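Local coordinates for CBS domain-containing protein (Listeria monocytogenes, PDB 6XNU) that binds the second messenger c-di-AMP, probably through its CBS domains, and controls (p)ppGpp and c-di-AMP homeostasis, at residues E47-V52 with G72-A77; D106-K111 with V120-D125. All coordinates share one frame; numbering follows the deposited sequence.

Contact 1: residues E47-V52 with G72-A77; sequences EHALLV and GLISAA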
ATOM      1  N   GLU A  47      17.235  -6.479   6.675  1.00 32.08           N
ATOM      2  CA  GLU A  47      17.849  -5.858   5.508  1.00 31.21           C
ATOM      3  C   GLU A  47      17.437  -6.585   4.233  1.00 32.44           C
ATOM      4  O   GLU A  47      17.074  -5.948   3.235  1.00 35.77           O
ATOM      5  CB  GLU A  47      19.375  -5.823   5.662  1.00 37.54           C
ATOM      6  CG  GLU A  47      20.119  -5.464   4.373  1.00 42.11           C
ATOM      7  CD  GLU A  47      21.129  -4.339   4.548  1.00 53.91           C
ATOM      8  OE1 GLU A  47      21.611  -4.136   5.683  1.00 53.00           O
ATOM      9  OE2 GLU A  47      21.446  -3.661   3.542  1.00 55.89           O
ATOM     10  N   HIS A  48      17.437  -7.923   4.263  1.00 32.37           N
ATOM     11  CA  HIS A  48      16.968  -8.683   3.109  1.00 34.31           C
ATOM     12  C   HIS A  48      15.501  -8.383   2.814  1.00 30.04           C
ATOM     13  O   HIS A  48      15.124  -8.162   1.656  1.00 32.03           O
ATOM     14  CB  HIS A  48      17.171 -10.179   3.345  1.00 34.46           C
ATOM     15  CG  HIS A  48      16.739 -11.030   2.192  1.00 37.31           C
ATOM     16  ND1 HIS A  48      15.579 -11.774   2.207  1.00 39.90           N
ATOM     17  CD2 HIS A  48      17.301 -11.233   0.977  1.00 42.11           C
ATOM     18  CE1 HIS A  48      15.450 -12.410   1.056  1.00 38.71           C
ATOM     19  NE2 HIS A  48      16.485 -12.102   0.294  1.00 43.94           N
ATOM     20  N   ALA A  49      14.665  -8.348   3.854  1.00 29.92           N
ATOM     21  CA  ALA A  49      13.244  -8.065   3.651  1.00 27.18           C
ATOM     22  C   ALA A  49      13.028  -6.690   3.030  1.00 29.68           C
ATOM     23  O   ALA A  49      12.149  -6.515   2.175  1.00 27.22           O
ATOM     24  CB  ALA A  49      12.492  -8.175   4.978  1.00 28.80           C
ATOM     25  N   LEU A  50      13.813  -5.696   3.457  1.00 29.56           N
ATOM     26  CA  LEU A  50      13.664  -4.356   2.901  1.00 28.55           C
ATOM     27  C   LEU A  50      13.980  -4.349   1.411  1.00 28.37           C
ATOM     28  O   LEU A  50      13.312  -3.666   0.621  1.00 30.55           O
ATOM     29  CB  LEU A  50      14.579  -3.387   3.659  1.00 28.04           C
ATOM     30  CG  LEU A  50      14.059  -2.013   4.061  1.00 40.07           C
ATOM     31  CD1 LEU A  50      12.656  -2.055   4.674  1.00 33.87           C
ATOM     32  CD2 LEU A  50      15.062  -1.388   5.035  1.00 36.49           C
ATOM     33  N   LEU A  51      14.994  -5.114   1.010  1.00 30.78           N
ATOM     34  CA  LEU A  51      15.334  -5.222  -0.403  1.00 34.05           C
ATOM     35  C   LEU A  51      14.192  -5.846  -1.191  1.00 30.47           C
ATOM     36  O   LEU A  51      13.781  -5.319  -2.229  1.00 33.07           O
ATOM     37  CB  LEU A  51      16.614  -6.036  -0.561  1.00 36.36           C
ATOM     38  CG  LEU A  51      17.055  -6.435  -1.966  1.00 42.62           C
ATOM     39  CD1 LEU A  51      17.466  -5.205  -2.756  1.00 42.58           C
ATOM     40  CD2 LEU A  51      18.204  -7.432  -1.869  1.00 44.77           C
ATOM     41  N   VAL A  52      13.654  -6.968  -0.699  1.00 29.45           N
ATOM     42  CA  VAL A  52      12.549  -7.620  -1.399  1.00 30.87           C
ATOM     43  C   VAL A  52      11.360  -6.676  -1.513  1.00 31.48           C
ATOM     44  O   VAL A  52      10.756  -6.528  -2.583  1.00 31.00           O
ATOM     45  CB  VAL A  52      12.157  -8.931  -0.691  1.00 28.42           C
ATOM     46  CG1 VAL A  52      10.895  -9.502  -1.339  1.00 30.21           C
ATOM     47  CG2 VAL A  52      13.295  -9.924  -0.743  1.00 32.07           C
ATOM     48  N   GLY A  72       3.088 -14.937   8.329  1.00 27.15           N
ATOM     49  CA  GLY A  72       2.959 -13.544   8.713  1.00 27.90           C
ATOM     50  C   GLY A  72       2.974 -12.641   7.502  1.00 27.31           C
ATOM     51  O   GLY A  72       3.106 -13.090   6.360  1.00 25.39           O
ATOM     52  N   LEU A  73       2.817 -11.351   7.784  1.00 25.55           N
ATOM     53  CA  LEU A  73       2.850 -10.284   6.793  1.00 23.32           C
ATOM     54  C   LEU A  73       3.830  -9.239   7.287  1.00 26.31           C
ATOM     55  O   LEU A  73       3.894  -8.968   8.491  1.00 27.48           O
ATOM     56  CB  LEU A  73       1.469  -9.655   6.593  1.00 23.30           C
ATOM     57  CG  LEU A  73       0.350 -10.553   6.053  1.00 25.71           C
ATOM     58  CD1 LEU A  73      -0.986  -9.839   6.139  1.00 31.05           C
ATOM     59  CD2 LEU A  73       0.670 -10.950   4.620  1.00 28.06           C
ATOM     60  N   ILE A  74       4.612  -8.670   6.371  1.00 24.00           N
ATOM     61  CA  ILE A  74       5.628  -7.700   6.755  1.00 22.72           C
ATOM     62  C   ILE A  74       5.636  -6.533   5.775  1.00 25.50           C
ATOM     63  O   ILE A  74       5.388  -6.692   4.575  1.00 25.47           O
ATOM     64  CB  ILE A  74       7.027  -8.359   6.871  1.00 23.86           C
ATOM     65  CG1 ILE A  74       8.019  -7.439   7.590  1.00 26.09           C
ATOM     66  CG2 ILE A  74       7.555  -8.781   5.502  1.00 26.93           C
ATOM     67  CD1 ILE A  74       9.343  -8.138   7.915  1.00 26.11           C
ATOM     68  N   SER A  75       5.915  -5.346   6.310  1.00 22.90           N
ATOM     69  CA  SER A  75       5.977  -4.117   5.533  1.00 22.58           C
ATOM     70  C   SER A  75       7.208  -3.320   5.938  1.00 23.74           C
ATOM     71  O   SER A  75       7.827  -3.566   6.973  1.00 25.46           O
ATOM     72  CB  SER A  75       4.740  -3.253   5.752  1.00 27.34           C
ATOM     73  OG  SER A  75       4.749  -2.729   7.071  1.00 25.65           O
ATOM     74  N   ALA A  76       7.539  -2.322   5.116  1.00 23.09           N
ATOM     75  CA  ALA A  76       8.634  -1.424   5.461  1.00 23.36           C
ATOM     76  C   ALA A  76       8.362  -0.662   6.752  1.00 23.81           C
ATOM     77  O   ALA A  76       9.298  -0.397   7.519  1.00 26.39           O
ATOM     78  CB  ALA A  76       8.893  -0.441   4.319  1.00 24.43           C
ATOM     79  N   ALA A  77       7.101  -0.307   7.021  1.00 24.22           N
ATOM     80  CA  ALA A  77       6.805   0.435   8.243  1.00 27.62           C
ATOM     81  C   ALA A  77       7.056  -0.422   9.475  1.00 24.77           C
ATOM     82  O   ALA A  77       7.576   0.068  10.481  1.00 28.19           O
ATOM     83  CB  ALA A  77       5.364   0.939   8.230  1.00 25.79           C
TER

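Contact 2: residues D106-K111 with V120-D125; sequences DFPVIK and VHLLVD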
ATOM      1  N   ASP A 106      -1.333 -11.530  13.042  1.00 41.26           N
ATOM      2  CA  ASP A 106      -2.786 -11.430  13.144  1.00 45.10           C
ATOM      3  C   ASP A 106      -3.320 -11.003  11.780  1.00 43.24           C
ATOM      4  O   ASP A 106      -3.393  -9.814  11.470  1.00 41.89           O
ATOM      5  CB  ASP A 106      -3.151 -10.422  14.226  1.00 47.32           C
ATOM      6  CG  ASP A 106      -2.381  -9.105  14.073  1.00 57.23           C
ATOM      7  OD1 ASP A 106      -1.126  -9.117  14.157  1.00 60.62           O
ATOM      8  OD2 ASP A 106      -3.027  -8.056  13.839  1.00 67.03           O
ATOM      9  N   PHE A 107      -3.696 -11.971  10.951  1.00 38.62           N
ATOM     10  CA  PHE A 107      -4.175 -11.644   9.614  1.00 37.27           C
ATOM     11  C   PHE A 107      -5.277 -12.620   9.193  1.00 41.12           C
ATOM     12  O   PHE A 107      -5.274 -13.776   9.627  1.00 34.73           O
ATOM     13  CB  PHE A 107      -3.036 -11.678   8.580  1.00 35.45           C
ATOM     14  CG  PHE A 107      -2.232 -12.941   8.613  1.00 38.83           C
ATOM     15  CD1 PHE A 107      -2.630 -14.054   7.893  1.00 36.97           C
ATOM     16  CD2 PHE A 107      -1.078 -13.023   9.376  1.00 38.67           C
ATOM     17  CE1 PHE A 107      -1.894 -15.232   7.940  1.00 38.30           C
ATOM     18  CE2 PHE A 107      -0.338 -14.192   9.424  1.00 39.92           C
ATOM     19  CZ  PHE A 107      -0.743 -15.296   8.705  1.00 37.90           C
ATOM     20  N   PRO A 108      -6.206 -12.172   8.366  1.00 37.78           N
ATOM     21  CA  PRO A 108      -7.217 -13.095   7.840  1.00 37.37           C
ATOM     22  C   PRO A 108      -6.661 -13.898   6.675  1.00 37.33           C
ATOM     23  O   PRO A 108      -5.681 -13.518   6.032  1.00 32.22           O
ATOM     24  CB  PRO A 108      -8.333 -12.155   7.377  1.00 40.81           C
ATOM     25  CG  PRO A 108      -7.595 -10.927   6.937  1.00 37.85           C
ATOM     26  CD  PRO A 108      -6.383 -10.805   7.842  1.00 38.65           C
ATOM     27  N   VAL A 109      -7.304 -15.038   6.414  1.00 32.56           N
ATOM     28  CA  VAL A 109      -6.979 -15.841   5.244  1.00 31.60           C
ATOM     29  C   VAL A 109      -8.263 -16.306   4.576  1.00 31.92           C
ATOM     30  O   VAL A 109      -9.339 -16.312   5.175  1.00 34.29           O
ATOM     31  CB  VAL A 109      -6.084 -17.060   5.569  1.00 31.51           C
ATOM     32  CG1 VAL A 109      -4.744 -16.618   6.158  1.00 34.13           C
ATOM     33  CG2 VAL A 109      -6.803 -18.018   6.515  1.00 34.72           C
ATOM     34  N   ILE A 110      -8.120 -16.692   3.311  1.00 29.76           N
ATOM     35  CA  ILE A 110      -9.175 -17.286   2.498  1.00 30.79           C
ATOM     36  C   ILE A 110      -8.773 -18.730   2.229  1.00 31.21           C
ATOM     37  O   ILE A 110      -7.645 -18.993   1.800  1.00 28.41           O
ATOM     38  CB  ILE A 110      -9.357 -16.515   1.175  1.00 31.16           C
ATOM     39  CG1 ILE A 110      -9.919 -15.113   1.429  1.00 33.06           C
ATOM     40  CG2 ILE A 110     -10.225 -17.286   0.198  1.00 34.19           C
ATOM     41  CD1 ILE A 110      -9.630 -14.119   0.293  1.00 31.60           C
ATOM     42  N   LYS A 111      -9.671 -19.670   2.512  1.00 36.38           N
ATOM     43  CA  LYS A 111      -9.360 -21.071   2.271  1.00 34.68           C
ATOM     44  C   LYS A 111     -10.177 -21.672   1.139  1.00 38.94           C
ATOM     45  O   LYS A 111      -9.899 -22.804   0.725  1.00 41.47           O
ATOM     46  CB  LYS A 111      -9.564 -21.888   3.557  1.00 38.12           C
ATOM     47  CG  LYS A 111      -8.666 -21.445   4.705  1.00 40.97           C
ATOM     48  CD  LYS A 111      -8.061 -22.634   5.422  1.00 45.64           C
ATOM     49  CE  LYS A 111      -7.895 -22.363   6.907  1.00 53.61           C
ATOM     50  NZ  LYS A 111      -7.443 -23.580   7.633  1.00 54.84           N
ATOM     51  N   VAL A 120     -15.626 -10.320   0.283  1.00 32.25           N
ATOM     52  CA  VAL A 120     -15.870  -8.887   0.134  1.00 30.98           C
ATOM     53  C   VAL A 120     -15.806  -8.192   1.489  1.00 33.41           C
ATOM     54  O   VAL A 120     -15.273  -7.083   1.612  1.00 37.56           O
ATOM     55  CB  VAL A 120     -17.218  -8.653  -0.570  1.00 31.86           C
ATOM     56  CG1 VAL A 120     -17.531  -7.168  -0.630  1.00 33.99           C
ATOM     57  CG2 VAL A 120     -17.185  -9.252  -1.967  1.00 33.47           C
ATOM     58  N   HIS A 121     -16.332  -8.843   2.529  1.00 36.66           N
ATOM     59  CA  HIS A 121     -16.284  -8.279   3.874  1.00 38.04           C
ATOM     60  C   HIS A 121     -14.848  -8.092   4.358  1.00 37.36           C
ATOM     61  O   HIS A 121     -14.519  -7.068   4.972  1.00 38.86           O
ATOM     62  CB  HIS A 121     -17.059  -9.187   4.831  1.00 44.70           C
ATOM     63  CG  HIS A 121     -17.007  -8.748   6.261  1.00 47.83           C
ATOM     64  ND1 HIS A 121     -17.736  -7.681   6.738  1.00 51.70           N
ATOM     65  CD2 HIS A 121     -16.316  -9.236   7.319  1.00 52.65           C
ATOM     66  CE1 HIS A 121     -17.496  -7.528   8.028  1.00 53.11           C
ATOM     67  NE2 HIS A 121     -16.637  -8.459   8.405  1.00 55.22           N
ATOM     68  N   LEU A 122     -13.981  -9.079   4.115  1.00 34.98           N
ATOM     69  CA  LEU A 122     -12.584  -8.946   4.527  1.00 34.52           C
ATOM     70  C   LEU A 122     -11.896  -7.806   3.784  1.00 35.55           C
ATOM     71  O   LEU A 122     -11.061  -7.091   4.356  1.00 36.45           O
ATOM     72  CB  LEU A 122     -11.843 -10.259   4.289  1.00 34.72           C
ATOM     73  CG  LEU A 122     -12.253 -11.409   5.207  1.00 36.32           C
ATOM     74  CD1 LEU A 122     -11.542 -12.680   4.798  1.00 38.86           C
ATOM     75  CD2 LEU A 122     -11.950 -11.060   6.655  1.00 37.44           C
ATOM     76  N   LEU A 123     -12.240  -7.619   2.509  1.00 33.85           N
ATOM     77  CA  LEU A 123     -11.589  -6.599   1.701  1.00 29.73           C
ATOM     78  C   LEU A 123     -11.967  -5.186   2.128  1.00 36.38           C
ATOM     79  O   LEU A 123     -11.349  -4.230   1.648  1.00 33.83           O
ATOM     80  CB  LEU A 123     -11.911  -6.825   0.217  1.00 29.15           C
ATOM     81  CG  LEU A 123     -11.245  -8.080  -0.367  1.00 30.35           C
ATOM     82  CD1 LEU A 123     -11.800  -8.421  -1.749  1.00 28.51           C
ATOM     83  CD2 LEU A 123      -9.729  -7.921  -0.408  1.00 25.53           C
ATOM     84  N   VAL A 124     -12.943  -5.034   3.027  1.00 33.56           N
ATOM     85  CA  VAL A 124     -13.262  -3.711   3.559  1.00 34.27           C
ATOM     86  C   VAL A 124     -12.083  -3.147   4.343  1.00 39.24           C
ATOM     87  O   VAL A 124     -11.659  -2.006   4.131  1.00 35.16           O
ATOM     88  CB  VAL A 124     -14.533  -3.776   4.421  1.00 40.80           C
ATOM     89  CG1 VAL A 124     -14.733  -2.468   5.169  1.00 40.99           C
ATOM     90  CG2 VAL A 124     -15.730  -4.081   3.542  1.00 36.00           C
ATOM     91  N   ASP A 125     -11.532  -3.931   5.266  1.00 38.32           N
ATOM     92  CA  ASP A 125     -10.437  -3.442   6.089  1.00 39.45           C
ATOM     93  C   ASP A 125      -9.095  -4.032   5.684  1.00 36.06           C
ATOM     94  O   ASP A 125      -8.094  -3.811   6.375  1.00 44.14           O
ATOM     95  CB  ASP A 125     -10.725  -3.712   7.565  1.00 44.29           C
ATOM     96  CG  ASP A 125     -11.813  -2.806   8.116  1.00 45.05           C
ATOM     97  OD1 ASP A 125     -11.799  -1.593   7.816  1.00 44.82           O
ATOM     98  OD2 ASP A 125     -12.693  -3.311   8.840  1.00 56.92           O
TER

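Contact 1: residues E47-V52 with G72-A77
The carbonyl O of Leu50, whose side chain packs against Ala76, accepts a hydrogen bond from Thr54 OG1 one turn further along helix 46-56. Across the contact everything is apolar. Ala49 turns its methyl toward the strand, and Ala49 CB lies 4.3 Å from Ile74 CD1. The isoleucine chain is nearly straight, with CG1 anti to the backbone N (chi1 -166°) and chi2 at 171°, which sends CD1 out to the helix. Leu50 reaches across with one branch: Leu50 CD1 sits 4.1 Å from Ala76 CB, nearer than the direction of its CB bond would suggest. Ala76 opens helix 76-82 directly after Ser75, the N-cap residue, whose OG binds Met78 N. Helix 46-56 is thereby packed on strand 70-75 and the next helix, an order of elements consistent with the first CBS motif of a CBS pair. Ile79 touches Ala49, Leu50 and Ile74, while Leu50 also packs on Phe91 of the second subunit and Ala76 meets Ala76 of that subunit. Only carbon atoms meet, the Leu50 methyl lying against both CA and CB of Ala76, so the two segments are held by hydrophobic burial, with no directional bond between them.

Contact 2: residues D106-K111 with V120-D125
The pyrrolidine ring of Pro108 meets Leu122 through its CB corner, Pro108 CB lying 3.8 Å from Leu122 CD2. In the neighbouring Phe107 ring, Val109 CG1 stands at the edge, in the ring plane, and the ring packs against Leu70 and Leu73 of strand 70-75. Leu122 is the one helix residue that carries the contact, and its two methyl groups share the work. CD2 rests on the proline, while Leu122 CD1 also comes within 4.2 Å of Pro108 CB. Further along the strand, Leu122 CD1 lies 4.5 Å from Ile110 CG1. The leucine CG stands beside the backbone N and anti to the carbonyl carbon (chi1 -69°), a staggered setting that directs the branched end at the extended chain from Pro108 to Ile110. These residues belong to a beta-alpha-beta unit of the CBS domain, in which helix 116-125 connects strand 109-110 to its parallel neighbour, strand 128-132. Ile110 bonds through its backbone to Cys130 and Val132, and Val129 touches the side chains of both Ile110 and Leu122, so the helix packs on the two strands it links. Val109 O, with Leu122 CD1 in the neighbourhood at 4.3 Å, accepts a hydrogen bond from Arg118 NH1 of the same helix, and Asp125 OD1 forms a salt bridge with Arg145 of the second subunit.

From the N terminus, contact 1 comes first: the chain leaves helix 46-56, runs through strand 60-64 and returns along strand 70-75, closing a loop with 19 residues between its segments. Contact 2 opens only after this loop has closed, and its own loop is shorter, 8 residues between segments, bringing helix 116-125 back over strand 109-110. The two therefore follow in series, neither nested nor crossed, on opposite sides of the chain's centre with centres about 21 Å apart. One tie belongs to the three-stranded sheet, the other to the four-stranded one. They meet where Phe107 packs on strand 70-75, Gly72 CA lying 3.4 Å from Phe107 CE2, and both border the second subunit.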